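3-oxo-tetronate kinase (Salmonella typhimurium, PDB 3DQQ) probably catalyses the ATP-dependent phosphorylation of 3-oxo-tetronate to 3-oxo-tetronate 4-phosphate. Local coordinates at residues Tyr129-Met133 / Asn134-Ala138; Leu51-Arg54 / Ser55-Ala58; Asp10-Thr13 / Gly14-Ile18. All blocks are in the same frame, centred on the assembly; numbering follows the deposited sequence.

Overall arrangement
All three contacts are local and lie in the sugar-binding N-terminal domain. Contact 3 is the start of helix 12-24, its centre about 2 Å from the centre of the chain. Contact 2 is the loop leading to helix 58-74, with its centre 13 Å from that of contact 3. The two meet through a salt bridge of 2.9 Å from Arg54 NH1 to Asp10 OD1. Both lie near the probable ATP site: the side chain of Thr13 is about 6 Å from Gly362, and that of Lys52 about 8 Å from that of Glu363. Contact 1 is a peripheral hairpin. Its nearest atoms are about 11 Å from contact 2 and 12 Å from contact 3.

Contact 1 (Tyr129-Met133 / Asn134-Ala138)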
loop_
_atom_site.group_PDB
_atom_site.type_symbol
_atom_site.label_atom_id
_atom_site.label_comp_id
_atom_site.label_asym_id
_atom_site.label_seq_id
_atom_site.Cartn_x
_atom_site.Cartn_y
_atom_site.Cartn_z
ATOM N N TYR A 129 2.237 -31.133 2.971
ATOM C CA TYR A 129 2.219 -29.942 2.125
ATOM C C TYR A 129 1.236 -28.943 2.707
ATOM O O TYR A 129 0.160 -29.320 3.163
ATOM C CB TYR A 129 1.799 -30.287 0.697
ATOM C CG TYR A 129 2.749 -31.203 -0.051
ATOM C CD1 TYR A 129 3.638 -30.707 -1.001
ATOM C CD2 TYR A 129 2.732 -32.584 0.174
ATOM C CE1 TYR A 129 4.468 -31.544 -1.692
ATOM C CE2 TYR A 129 3.581 -33.433 -0.510
ATOM C CZ TYR A 129 4.443 -32.904 -1.438
ATOM O OH TYR A 129 5.268 -33.770 -2.127
ATOM N N LEU A 130 1.616 -27.672 2.706
ATOM C CA LEU A 130 0.807 -26.644 3.302
ATOM C C LEU A 130 -0.035 -25.998 2.226
ATOM O O LEU A 130 0.477 -25.633 1.181
ATOM C CB LEU A 130 1.712 -25.624 4.005
ATOM C CG LEU A 130 1.138 -24.340 4.681
ATOM C CD1 LEU A 130 -0.006 -24.641 5.623
ATOM C CD2 LEU A 130 2.249 -23.588 5.470
ATOM N N PHE A 131 -1.316 -25.831 2.519
ATOM C CA PHE A 131 -2.273 -25.214 1.649
ATOM C C PHE A 131 -2.865 -23.954 2.211
ATOM O O PHE A 131 -3.335 -23.935 3.297
ATOM C CB PHE A 131 -3.428 -26.150 1.398
ATOM C CG PHE A 131 -3.088 -27.310 0.575
ATOM C CD1 PHE A 131 -3.343 -27.312 -0.755
ATOM C CD2 PHE A 131 -2.529 -28.404 1.125
ATOM C CE1 PHE A 131 -3.037 -28.345 -1.483
ATOM C CE2 PHE A 131 -2.211 -29.437 0.376
ATOM C CZ PHE A 131 -2.470 -29.407 -0.927
ATOM N N VAL A 132 -2.876 -22.913 1.409
ATOM C CA VAL A 132 -3.525 -21.678 1.738
ATOM C C VAL A 132 -4.763 -21.585 0.910
ATOM O O VAL A 132 -4.710 -21.344 -0.250
ATOM C CB VAL A 132 -2.642 -20.507 1.413
ATOM C CG1 VAL A 132 -3.352 -19.246 1.634
ATOM C CG2 VAL A 132 -1.432 -20.552 2.220
ATOM N N MET A 133 -5.892 -21.782 1.539
ATOM C CA MET A 133 -7.147 -21.868 0.851
ATOM C C MET A 133 -7.159 -23.051 -0.063
ATOM O O MET A 133 -6.931 -24.146 0.354
ATOM C CB MET A 133 -7.423 -20.606 0.088
ATOM C CG MET A 133 -7.288 -19.349 0.910
ATOM S SD MET A 133 -8.321 -19.181 2.348
ATOM C CE MET A 133 -7.574 -17.758 3.012
ATOM N N ASN A 134 -7.415 -22.824 -1.332
ATOM C CA ASN A 134 -7.518 -23.915 -2.257
ATOM C C ASN A 134 -6.284 -24.219 -3.050
ATOM O O ASN A 134 -6.318 -24.987 -3.938
ATOM C CB ASN A 134 -8.715 -23.732 -3.164
ATOM C CG ASN A 134 -8.769 -22.392 -3.784
ATOM O OD1 ASN A 134 -8.222 -21.453 -3.270
ATOM N ND2 ASN A 134 -9.423 -22.295 -4.908
ATOM N N HIS A 135 -5.185 -23.608 -2.702
ATOM C CA HIS A 135 -3.944 -23.796 -3.406
ATOM C C HIS A 135 -2.795 -24.078 -2.465
ATOM O O HIS A 135 -2.820 -23.660 -1.302
ATOM C CB HIS A 135 -3.633 -22.538 -4.173
ATOM C CG HIS A 135 -4.700 -22.156 -5.152
ATOM N ND1 HIS A 135 -4.892 -22.824 -6.349
ATOM C CD2 HIS A 135 -5.646 -21.190 -5.103
ATOM C CE1 HIS A 135 -5.915 -22.289 -6.991
ATOM N NE2 HIS A 135 -6.384 -21.291 -6.258
ATOM N N LEU A 136 -1.788 -24.794 -2.973
ATOM C CA LEU A 136 -0.488 -24.929 -2.295
ATOM C C LEU A 136 0.114 -23.568 -1.936
ATOM O O LEU A 136 -0.005 -22.608 -2.701
ATOM C CB LEU A 136 0.504 -25.689 -3.180
ATOM C CG LEU A 136 0.295 -27.185 -3.431
ATOM C CD1 LEU A 136 1.207 -27.587 -4.572
ATOM C CD2 LEU A 136 0.540 -28.053 -2.174
ATOM N N LEU A 137 0.741 -23.493 -0.768
ATOM C CA LEU A 137 1.502 -22.320 -0.343
ATOM C C LEU A 137 2.150 -21.578 -1.485
ATOM O O LEU A 137 1.975 -20.371 -1.618
ATOM C CB LEU A 137 2.669 -22.733 0.556
ATOM C CG LEU A 137 3.048 -21.916 1.796
ATOM C CD1 LEU A 137 4.519 -22.128 2.096
ATOM C CD2 LEU A 137 2.701 -20.490 1.727
ATOM N N ALA A 138 2.922 -22.302 -2.293
ATOM C CA ALA A 138 3.768 -21.652 -3.254
ATOM C C ALA A 138 2.964 -21.179 -4.459
ATOM O O ALA A 138 3.487 -20.470 -5.287
ATOM C CB ALA A 138 4.910 -22.551 -3.667
#
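The Phe131 ring carries Leu136 CD2 on one face. This methyl sits 3.5 Å above the ring plane, displaced from the centre toward the rim. The contact is CH-pi, with CD2 lying 27° off the ring normal. Its nearest ring atom is CZ, and CE1 is almost as near. The CG atom of Phe131 stands beside its own backbone N (chi1 -70°), which brings the ring down beside the opposing strand. The same Leu136 methyl also reaches Tyr129, where it meets CB at 3.8 Å. The ring of Tyr129 also meets that of Tyr154, with the planes at about 40°.

A second apolar group is formed by Leu130, Val132 and Leu137. Leu130 CD2 lies 4.1 Å from Leu137 CG, and Val132 CG2 lies 4.2 Å from Leu137 CD2. All three residues are buried. Leu155 and Leu158 of helix 155-160 cover Leu130 and Leu137 respectively. Val132 and His135 share one side of the sheet, and both pack on the second subunit, against its Ile325 and Ala283.

The backbones are joined by three bonds. Val132 N gives to His135 O at 2.8 Å. The return bond from His135 N to Val132 O is weak, at 3.4 Å. Leu137 N gives to Leu130 O at 2.9 Å. Phe131 and Leu136 form the non-hydrogen-bonded pair between these links.

Met133 and Asn134 occupy the two central positions of a type II' turn running from Val132 to His135. This is a tight two-residue beta hairpin. Strand 129-132 also pairs with strand 123-126, making a small three-stranded antiparallel sheet.

Contact 2 (Leu51-Arg54 / Ser55-Ala58)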
loop_
_atom_site.group_PDB
_atom_site.type_symbol
_atom_site.label_atom_id
_atom_site.label_comp_id
_atom_site.label_asym_id
_atom_site.label_seq_id
_atom_site.Cartn_x
_atom_site.Cartn_y
_atom_site.Cartn_z
ATOM N N LEU A 51 7.590 -12.106 21.266
ATOM C CA LEU A 51 8.903 -11.640 20.873
ATOM C C LEU A 51 8.854 -11.071 19.454
ATOM O O LEU A 51 7.907 -11.316 18.726
ATOM C CB LEU A 51 9.864 -12.810 20.880
ATOM C CG LEU A 51 10.042 -13.529 22.226
ATOM C CD1 LEU A 51 11.027 -14.754 22.115
ATOM C CD2 LEU A 51 10.489 -12.549 23.300
ATOM N N LYS A 52 9.870 -10.300 19.069
ATOM C CA LYS A 52 10.009 -9.851 17.669
ATOM C C LYS A 52 11.102 -10.651 16.970
ATOM O O LYS A 52 12.140 -10.134 16.607
ATOM C CB LYS A 52 10.272 -8.354 17.575
ATOM C CG LYS A 52 9.131 -7.549 18.285
ATOM C CD LYS A 52 9.324 -5.999 18.220
ATOM C CE LYS A 52 8.447 -5.258 19.245
ATOM N NZ LYS A 52 9.319 -4.432 20.189
ATOM N N THR A 53 10.828 -11.927 16.781
ATOM C CA THR A 53 11.836 -12.833 16.365
ATOM C C THR A 53 11.485 -13.528 15.041
ATOM O O THR A 53 12.213 -14.357 14.585
ATOM C CB THR A 53 12.076 -13.842 17.503
ATOM O OG1 THR A 53 10.816 -14.379 17.910
ATOM C CG2 THR A 53 12.772 -13.150 18.728
ATOM N N ARG A 54 10.404 -13.159 14.386
ATOM C CA ARG A 54 10.116 -13.767 13.095
ATOM C C ARG A 54 11.167 -13.509 12.013
ATOM O O ARG A 54 11.530 -14.438 11.316
ATOM C CB ARG A 54 8.775 -13.338 12.597
ATOM C CG ARG A 54 8.444 -13.940 11.272
ATOM C CD ARG A 54 7.008 -13.711 10.911
ATOM N NE ARG A 54 6.130 -14.264 11.923
ATOM C CZ ARG A 54 4.814 -14.206 11.874
ATOM N NH1 ARG A 54 4.096 -14.753 12.815
ATOM N NH2 ARG A 54 4.226 -13.632 10.857
ATOM N N SER A 55 11.671 -12.278 11.900
ATOM C CA SER A 55 12.624 -11.891 10.826
ATOM C C SER A 55 13.985 -11.376 11.219
ATOM O O SER A 55 14.802 -11.158 10.345
ATOM C CB SER A 55 12.043 -10.810 9.940
ATOM O OG SER A 55 10.756 -11.184 9.531
ATOM N N CYS A 56 14.249 -11.142 12.490
ATOM C CA CYS A 56 15.563 -10.710 12.895
ATOM C C CYS A 56 16.600 -11.848 12.670
ATOM O O CYS A 56 16.236 -12.987 12.365
ATOM C CB CYS A 56 15.498 -10.366 14.360
ATOM S SG CYS A 56 15.197 -11.824 15.318
ATOM N N PRO A 57 17.885 -11.556 12.830
ATOM C CA PRO A 57 18.872 -12.610 12.683
ATOM C C PRO A 57 18.616 -13.793 13.627
ATOM O O PRO A 57 18.113 -13.597 14.762
ATOM C CB PRO A 57 20.194 -11.927 13.072
ATOM C CG PRO A 57 19.950 -10.479 12.920
ATOM C CD PRO A 57 18.492 -10.253 13.148
ATOM N N ALA A 58 19.013 -14.987 13.170
ATOM C CA ALA A 58 18.793 -16.218 13.869
ATOM C C ALA A 58 19.327 -16.128 15.274
ATOM O O ALA A 58 18.653 -16.544 16.228
ATOM C CB ALA A 58 19.453 -17.354 13.136
#
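Cys56 folds back against Thr53 and Lys52 in the loop that joins strand 46-50 to helix 58-74. Pro57 takes the N-cap position of that helix, so this is a strand-to-helix connection. The Cys56 SG atom makes the central contact, 3.7 Å from Thr53 CA. It is equally close to Lys52 O. SG lies between the backbone N and the carbonyl carbon of its own residue (chi1 67°). This rotation turns the sulfur back toward the preceding chain. The Thr53 side chain is met less closely, with its CB 4.3 Å from Cys56 SG. Cys56 CB lies 4.0 Å from Lys52 O. The CA atoms of Thr53 and Cys56 are 5.5 Å apart, so the chain turns tightly here. No hydrogen bond joins the two halves of the loop, so the touch is van der Waals.

At the corner, Arg54 and Ser55 are neighbours in sequence. Arg54 CG runs alongside the Ser55 hydroxyl, 4.0 Å from OG. Ser55 is exposed, and Arg54 is partly covered.

Further out, Thr53 is buried and packs on Ala61 and Gln64 of helix 58-74. Arg54 sends its side chain away from the turn. CG is anti to the backbone N (chi1 180°), and the chain bends at chi3 (-58°), which puts NH1 at the carboxylate of Asp10, its main partner. Asp11 OD2 makes a second, weak ion pair with NH1. On the backbone side, Asn95 ND2 donates to the carbonyl oxygens of both Thr53 and Cys56.

Contact 3 (Asp10-Thr13 / Gly14-Ile18); sequences DDFT and GATDI
Asp11 and Gly14 are joined by a side-chain-to-backbone hydrogen bond. Gly14 N donates to Asp11 OD1. The distance of 2.5 Å between these two atoms is shorter than usual, and the exact length is doubtful at this resolution. The amide comes to the syn side of the oxygen, 20° out of the carboxylate plane. Asp11 reaches it because chi1 (92°) swings the carboxylate alongside the first turn.

Backbone bonds follow. Ala15 N donates to Asp11 O at 3.2 Å. Thr16 N bonds to Phe12 O at 3.1 Å, and Asp17 N to Thr13 O at 2.9 Å. Ile18 N continues the series to Gly14 O at 3.0 Å. They are the regular i to i+4 bonds of an alpha-helix.

Asp11 is therefore the N-cap of helix 12-24, with its carboxylate taking an amide of the first turn. The sequence DDFTGATDI runs from the end of strand 5-9 into this helix.

Apolar contact is made by Phe12 and Thr16, one turn apart. Thr16 CG2 lies over one face of the Phe12 ring, 4.2 Å from its centroid, in a CH-pi contact. The nearest ring atom to this methyl is Phe12 CE2, at 3.8 Å. With CG anti to the backbone N (chi1 -178°), the ring lies across Thr16 CG2. The ring also touches Gln31 and Asn33 of strand 29-33.

Asp17 OD2 is hydrogen-bonded to Ser224 OG. The side chain of Thr13 packs on Ser403 and Phe406, and lies about 6 Å from Gly362, which probably binds ATP.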
loop_
_atom_site.group_PDB
_atom_site.type_symbol
_atom_site.label_atom_id
_atom_site.label_comp_id
_atom_site.label_asym_id
_atom_site.label_seq_id
_atom_site.Cartn_x
_atom_site.Cartn_y
_atom_site.Cartn_z
ATOM N N ASP A 10 6.537 -15.746 17.918
ATOM C CA ASP A 10 7.484 -14.969 17.146
ATOM C C ASP A 10 7.013 -13.597 16.700
ATOM O O ASP A 10 7.707 -12.951 15.881
ATOM C CB ASP A 10 7.985 -15.769 15.926
ATOM C CG ASP A 10 6.933 -15.920 14.778
ATOM O OD1 ASP A 10 5.708 -15.682 14.978
ATOM O OD2 ASP A 10 7.367 -16.320 13.654
ATOM N N ASP A 11 5.861 -13.151 17.198
ATOM C CA ASP A 11 5.332 -11.838 16.848
ATOM C C ASP A 11 4.171 -11.466 17.739
ATOM O O ASP A 11 3.694 -12.274 18.533
ATOM C CB ASP A 11 4.936 -11.769 15.371
ATOM C CG ASP A 11 3.435 -12.145 15.084
ATOM O OD1 ASP A 11 2.723 -12.673 15.983
ATOM O OD2 ASP A 11 2.944 -11.932 13.915
ATOM N N PHE A 12 3.666 -10.265 17.574
ATOM C CA PHE A 12 2.683 -9.731 18.477
ATOM C C PHE A 12 1.269 -10.133 18.075
ATOM O O PHE A 12 0.531 -10.599 18.883
ATOM C CB PHE A 12 2.815 -8.215 18.537
ATOM C CG PHE A 12 1.873 -7.576 19.484
ATOM C CD1 PHE A 12 2.261 -7.322 20.795
ATOM C CD2 PHE A 12 0.587 -7.251 19.082
ATOM C CE1 PHE A 12 1.384 -6.760 21.685
ATOM C CE2 PHE A 12 -0.309 -6.677 19.957
ATOM C CZ PHE A 12 0.079 -6.440 21.268
ATOM N N THR A 13 0.868 -9.915 16.850
ATOM C CA THR A 13 -0.464 -10.312 16.433
ATOM C C THR A 13 -0.762 -11.808 16.610
ATOM O O THR A 13 -1.841 -12.177 17.032
ATOM C CB THR A 13 -0.630 -9.907 14.976
ATOM O OG1 THR A 13 -0.769 -8.493 14.973
ATOM C CG2 THR A 13 -1.860 -10.566 14.265
ATOM N N GLY A 14 0.194 -12.661 16.280
ATOM C CA GLY A 14 0.068 -14.062 16.533
ATOM C C GLY A 14 0.144 -14.445 17.993
ATOM O O GLY A 14 -0.459 -15.433 18.369
ATOM N N ALA A 15 0.911 -13.726 18.820
ATOM C CA ALA A 15 0.871 -13.988 20.251
ATOM C C ALA A 15 -0.552 -13.813 20.679
ATOM O O ALA A 15 -1.101 -14.677 21.330
ATOM C CB ALA A 15 1.751 -13.044 21.034
ATOM N N THR A 16 -1.188 -12.711 20.295
ATOM C CA THR A 16 -2.516 -12.511 20.814
ATOM C C THR A 16 -3.563 -13.425 20.145
ATOM O O THR A 16 -4.534 -13.790 20.775
ATOM C CB THR A 16 -2.968 -10.993 21.001
ATOM O OG1 THR A 16 -4.156 -10.748 20.264
ATOM C CG2 THR A 16 -1.909 -9.989 20.713
ATOM N N ASP A 17 -3.320 -13.863 18.925
ATOM C CA ASP A 17 -4.187 -14.846 18.273
ATOM C C ASP A 17 -4.178 -16.183 19.032
ATOM O O ASP A 17 -5.232 -16.714 19.391
ATOM C CB ASP A 17 -3.728 -15.051 16.830
ATOM C CG ASP A 17 -4.707 -15.905 15.987
ATOM O OD1 ASP A 17 -5.947 -15.615 16.012
ATOM O OD2 ASP A 17 -4.246 -16.847 15.254
ATOM N N ILE A 18 -3.001 -16.720 19.325
ATOM C CA ILE A 18 -2.951 -17.955 20.065
ATOM C C ILE A 18 -3.537 -17.767 21.457
ATOM O O ILE A 18 -4.301 -18.619 21.929
ATOM C CB ILE A 18 -1.535 -18.584 20.075
ATOM C CG1 ILE A 18 -1.601 -19.991 20.672
ATOM C CG2 ILE A 18 -0.531 -17.723 20.803
ATOM C CD1 ILE A 18 -0.316 -20.825 20.516
#